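Local coordinates for protein CDP-glucose 4,6-dehydratase (Salmonella enterica subsp. enterica serovar Typhi, PDB 1WVG) that catalyses the NAD(+)-dependent dehydration of CDP-D-glucose to CDP-4-dehydro-6-deoxy-D-glucose, an early step in making the CDP-3,6-dideoxy-D-mannose used for bacterial O-antigen, at residues A[165-176]-A[186-194]. Numbering follows the deposited sequence. Where two conformers were deposited one is given.
Sequences ELVASAFRNSFF and VGLASVRAG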
loop_
_atom_site.group_PDB
_atom_site.type_symbol
_atom_site.label_atom_id
_atom_site.label_comp_id
_atom_site.label_asym_id
_atom_site.label_seq_id
_atom_site.Cartn_x
_atom_site.Cartn_y
_atom_site.Cartn_z
ATOM N N GLU A 165 -14.812 13.358 4.304
ATOM C CA GLU A 165 -13.746 13.440 3.305
ATOM C C GLU A 165 -14.189 12.791 2.010
ATOM O O GLU A 165 -14.025 13.336 0.923
ATOM C CB GLU A 165 -12.514 12.684 3.853
ATOM C CG GLU A 165 -11.631 13.619 4.684
ATOM C CD GLU A 165 -10.916 14.655 3.844
ATOM O OE1 GLU A 165 -10.744 14.536 2.655
ATOM O OE2 GLU A 165 -10.474 15.679 4.520
ATOM N N LEU A 166 -14.802 11.615 2.117
ATOM C CA LEU A 166 -15.290 10.895 0.939
ATOM C C LEU A 166 -16.346 11.716 0.209
ATOM O O LEU A 166 -16.376 11.830 -1.021
ATOM C CB LEU A 166 -15.932 9.529 1.333
ATOM C CG LEU A 166 -15.035 8.285 1.207
ATOM C CD1 LEU A 166 -13.827 8.354 2.138
ATOM C CD2 LEU A 166 -15.853 7.045 1.520
ATOM N N VAL A 167 -17.244 12.284 0.996
ATOM C CA VAL A 167 -18.312 13.091 0.434
ATOM C C VAL A 167 -17.795 14.224 -0.430
ATOM O O VAL A 167 -18.265 14.406 -1.553
ATOM C CB VAL A 167 -19.140 13.694 1.531
ATOM C CG1 VAL A 167 -19.961 14.840 0.931
ATOM C CG2 VAL A 167 -19.994 12.621 2.196
ATOM N N ALA A 168 -16.858 15.006 0.118
ATOM C CA ALA A 168 -16.281 16.135 -0.623
ATOM C C ALA A 168 -15.558 15.669 -1.897
ATOM O O ALA A 168 -15.616 16.281 -2.969
ATOM C CB ALA A 168 -15.294 16.887 0.258
ATOM N N SER A 169 -14.823 14.579 -1.834
ATOM C CA SER A 169 -14.182 14.217 -3.080
ATOM C C SER A 169 -15.169 13.771 -4.166
ATOM O O SER A 169 -14.924 13.914 -5.362
ATOM C CB SER A 169 -12.968 13.332 -2.825
ATOM O OG SER A 169 -13.335 12.029 -2.490
ATOM N N ALA A 170 -16.328 13.217 -3.765
ATOM C CA ALA A 170 -17.348 12.775 -4.713
ATOM C C ALA A 170 -18.066 13.998 -5.291
ATOM O O ALA A 170 -18.436 14.059 -6.469
ATOM C CB ALA A 170 -18.292 11.714 -4.142
ATOM N N PHE A 171 -18.255 15.030 -4.463
ATOM C CA PHE A 171 -18.884 16.223 -4.989
ATOM C C PHE A 171 -17.920 16.851 -5.976
ATOM O O PHE A 171 -18.285 17.262 -7.081
ATOM C CB PHE A 171 -19.230 17.227 -3.876
ATOM C CG PHE A 171 -20.665 17.072 -3.443
ATOM C CD1 PHE A 171 -21.054 15.976 -2.671
ATOM C CD2 PHE A 171 -21.644 17.996 -3.822
ATOM C CE1 PHE A 171 -22.380 15.811 -2.253
ATOM C CE2 PHE A 171 -22.977 17.838 -3.428
ATOM C CZ PHE A 171 -23.343 16.748 -2.634
ATOM N N ARG A 172 -16.667 16.903 -5.544
ATOM C CA ARG A 172 -15.668 17.463 -6.396
ATOM C C ARG A 172 -15.658 16.766 -7.730
ATOM O O ARG A 172 -15.714 17.421 -8.758
ATOM C CB ARG A 172 -14.278 17.383 -5.824
ATOM C CG ARG A 172 -13.268 18.116 -6.690
ATOM C CD ARG A 172 -11.855 18.058 -6.100
ATOM N NE ARG A 172 -11.644 18.529 -4.703
ATOM C CZ ARG A 172 -11.326 17.714 -3.664
ATOM N NH1 ARG A 172 -11.211 16.391 -3.820
ATOM N NH2 ARG A 172 -11.123 18.210 -2.429
ATOM N N ASN A 173 -15.584 15.432 -7.698
ATOM C CA ASN A 173 -15.542 14.601 -8.900
ATOM C C ASN A 173 -16.736 14.766 -9.812
ATOM O O ASN A 173 -16.601 15.025 -11.019
ATOM C CB ASN A 173 -15.325 13.097 -8.608
ATOM C CG ASN A 173 -13.862 12.739 -8.435
ATOM O OD1 ASN A 173 -12.980 13.366 -9.058
ATOM N ND2 ASN A 173 -13.601 11.733 -7.595
ATOM N N SER A 174 -17.896 14.629 -9.232
ATOM C CA SER A 174 -19.143 14.700 -9.965
ATOM C C SER A 174 -19.685 16.061 -10.331
ATOM O O SER A 174 -20.385 16.176 -11.349
ATOM C CB SER A 174 -20.244 14.106 -9.113
ATOM O OG SER A 174 -19.835 12.908 -8.513
ATOM N N PHE A 175 -19.440 17.043 -9.459
ATOM C CA PHE A 175 -20.005 18.350 -9.689
ATOM C C PHE A 175 -19.074 19.544 -9.819
ATOM O O PHE A 175 -19.438 20.531 -10.448
ATOM C CB PHE A 175 -21.051 18.591 -8.608
ATOM C CG PHE A 175 -22.009 17.442 -8.393
ATOM C CD1 PHE A 175 -22.111 16.828 -7.143
ATOM C CD2 PHE A 175 -22.854 16.987 -9.409
ATOM C CE1 PHE A 175 -23.012 15.787 -6.901
ATOM C CE2 PHE A 175 -23.746 15.935 -9.187
ATOM C CZ PHE A 175 -23.828 15.325 -7.934
ATOM N N PHE A 176 -17.906 19.493 -9.205
ATOM C CA PHE A 176 -16.952 20.601 -9.284
ATOM C C PHE A 176 -15.673 20.067 -9.908
ATOM O O PHE A 176 -14.564 20.303 -9.416
ATOM C CB PHE A 176 -16.631 21.165 -7.860
ATOM C CG PHE A 176 -17.886 21.439 -7.055
ATOM C CD1 PHE A 176 -18.101 20.811 -5.824
ATOM C CD2 PHE A 176 -18.872 22.317 -7.514
ATOM C CE1 PHE A 176 -19.267 21.026 -5.083
ATOM C CE2 PHE A 176 -20.040 22.553 -6.780
ATOM C CZ PHE A 176 -20.240 21.911 -5.554
ATOM N N VAL A 186 -15.942 26.405 -9.572
ATOM C CA VAL A 186 -15.739 26.048 -8.155
ATOM C C VAL A 186 -14.415 25.414 -7.687
ATOM O O VAL A 186 -13.984 24.399 -8.176
ATOM C CB VAL A 186 -16.877 25.256 -7.533
ATOM C CG1 VAL A 186 -16.538 25.059 -6.057
ATOM C CG2 VAL A 186 -18.172 26.035 -7.600
ATOM N N GLY A 187 -13.768 25.994 -6.680
ATOM C CA GLY A 187 -12.563 25.422 -6.106
ATOM C C GLY A 187 -12.984 24.785 -4.767
ATOM O O GLY A 187 -13.629 25.424 -3.942
ATOM N N LEU A 188 -12.652 23.516 -4.529
ATOM C CA LEU A 188 -13.063 22.929 -3.267
ATOM C C LEU A 188 -11.923 22.190 -2.647
ATOM O O LEU A 188 -11.382 21.277 -3.265
ATOM C CB LEU A 188 -14.158 21.918 -3.557
ATOM C CG LEU A 188 -14.552 20.989 -2.408
ATOM C CD1 LEU A 188 -15.018 21.739 -1.158
ATOM C CD2 LEU A 188 -15.722 20.148 -2.913
ATOM N N ALA A 189 -11.552 22.575 -1.442
ATOM C CA ALA A 189 -10.481 21.901 -0.751
ATOM C C ALA A 189 -10.995 21.352 0.563
ATOM O O ALA A 189 -11.876 21.970 1.132
ATOM C CB ALA A 189 -9.371 22.895 -0.401
ATOM N N SER A 190 -10.437 20.189 0.990
ATOM C CA SER A 190 -10.674 19.518 2.279
ATOM C C SER A 190 -9.422 19.750 3.055
ATOM O O SER A 190 -8.338 19.484 2.575
ATOM C CB SER A 190 -10.976 18.042 2.221
ATOM O OG SER A 190 -12.303 17.892 1.733
ATOM N N VAL A 191 -9.581 20.348 4.225
ATOM C CA VAL A 191 -8.469 20.712 5.050
ATOM C C VAL A 191 -8.521 19.933 6.343
ATOM O O VAL A 191 -9.570 19.833 6.975
ATOM C CB VAL A 191 -8.453 22.225 5.246
ATOM C CG1 VAL A 191 -8.186 22.852 3.883
ATOM C CG2 VAL A 191 -9.852 22.599 5.671
ATOM N N ARG A 192 -7.377 19.354 6.682
ATOM C CA ARG A 192 -7.257 18.511 7.842
ATOM C C ARG A 192 -6.300 19.097 8.810
ATOM O O ARG A 192 -5.065 19.031 8.587
ATOM C CB ARG A 192 -6.785 17.103 7.445
ATOM C CG ARG A 192 -7.537 16.632 6.224
ATOM C CD ARG A 192 -6.808 15.575 5.426
ATOM N NE ARG A 192 -7.625 15.320 4.257
ATOM C CZ ARG A 192 -7.262 14.582 3.219
ATOM N NH1 ARG A 192 -6.076 13.955 3.198
ATOM N NH2 ARG A 192 -8.123 14.463 2.178
ATOM N N ALA A 193 -6.851 19.649 9.896
ATOM C CA ALA A 193 -5.946 20.259 10.872
ATOM C C ALA A 193 -5.543 19.311 11.960
ATOM O O ALA A 193 -6.038 18.187 12.002
ATOM C CB ALA A 193 -6.558 21.491 11.479
ATOM N N GLY A 194 -4.632 19.783 12.815
ATOM C CA GLY A 194 -4.168 19.013 13.957
ATOM C C GLY A 194 -5.138 19.222 15.144
ATOM O O GLY A 194 -6.357 19.343 14.960
HETATM O O HOH W 1 -12.225 15.335 0.605
HETATM O O HOH W 2 -12.703 21.714 -8.247
#
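R192 and E165 form a salt bridge at the C-terminal half of strand 187-193, where helix 165-175 packs antiparallel on the parallel sheet of the Rossmann fold, its axis 9.0 Å from the strand. R192, extended from CG to NE, grips E165 side-on, R192 NE to E165 OE2 (2.9 Å) and R192 NH2 to E165 OE1 (2.7 Å). The guanidinium and carboxylate planes are 85° apart, and both nitrogens meet the oxygens from above the carboxylate plane. E165 bends at chi2 (-70°) to carry its carboxylate toward R192. T131 OG1 also hydrogen-bonds OE2, and a water donating to E165 OE1 and E165 O accepts from S190 OG, bridging helix to strand.

The small side chains of A168 and S190 fit between helix and strand, A168 CB lying 3.5 Å from S190 OG. At the other end apolar side chains meet: branched V186 sets CG1 over one face of the flat F176 ring, a CH-pi contact 4.2 Å from its centroid, while L188 CD2 touches F176 CD1 obliquely. Long enough to reach a backbone acceptor, R172 leaves the helix with CG anti to its N (chi1 -174°), bends at chi3, and directs NE (3.1 Å) and NH2 (3.2 Å) at L188 O, which lies in the guanidinium plane.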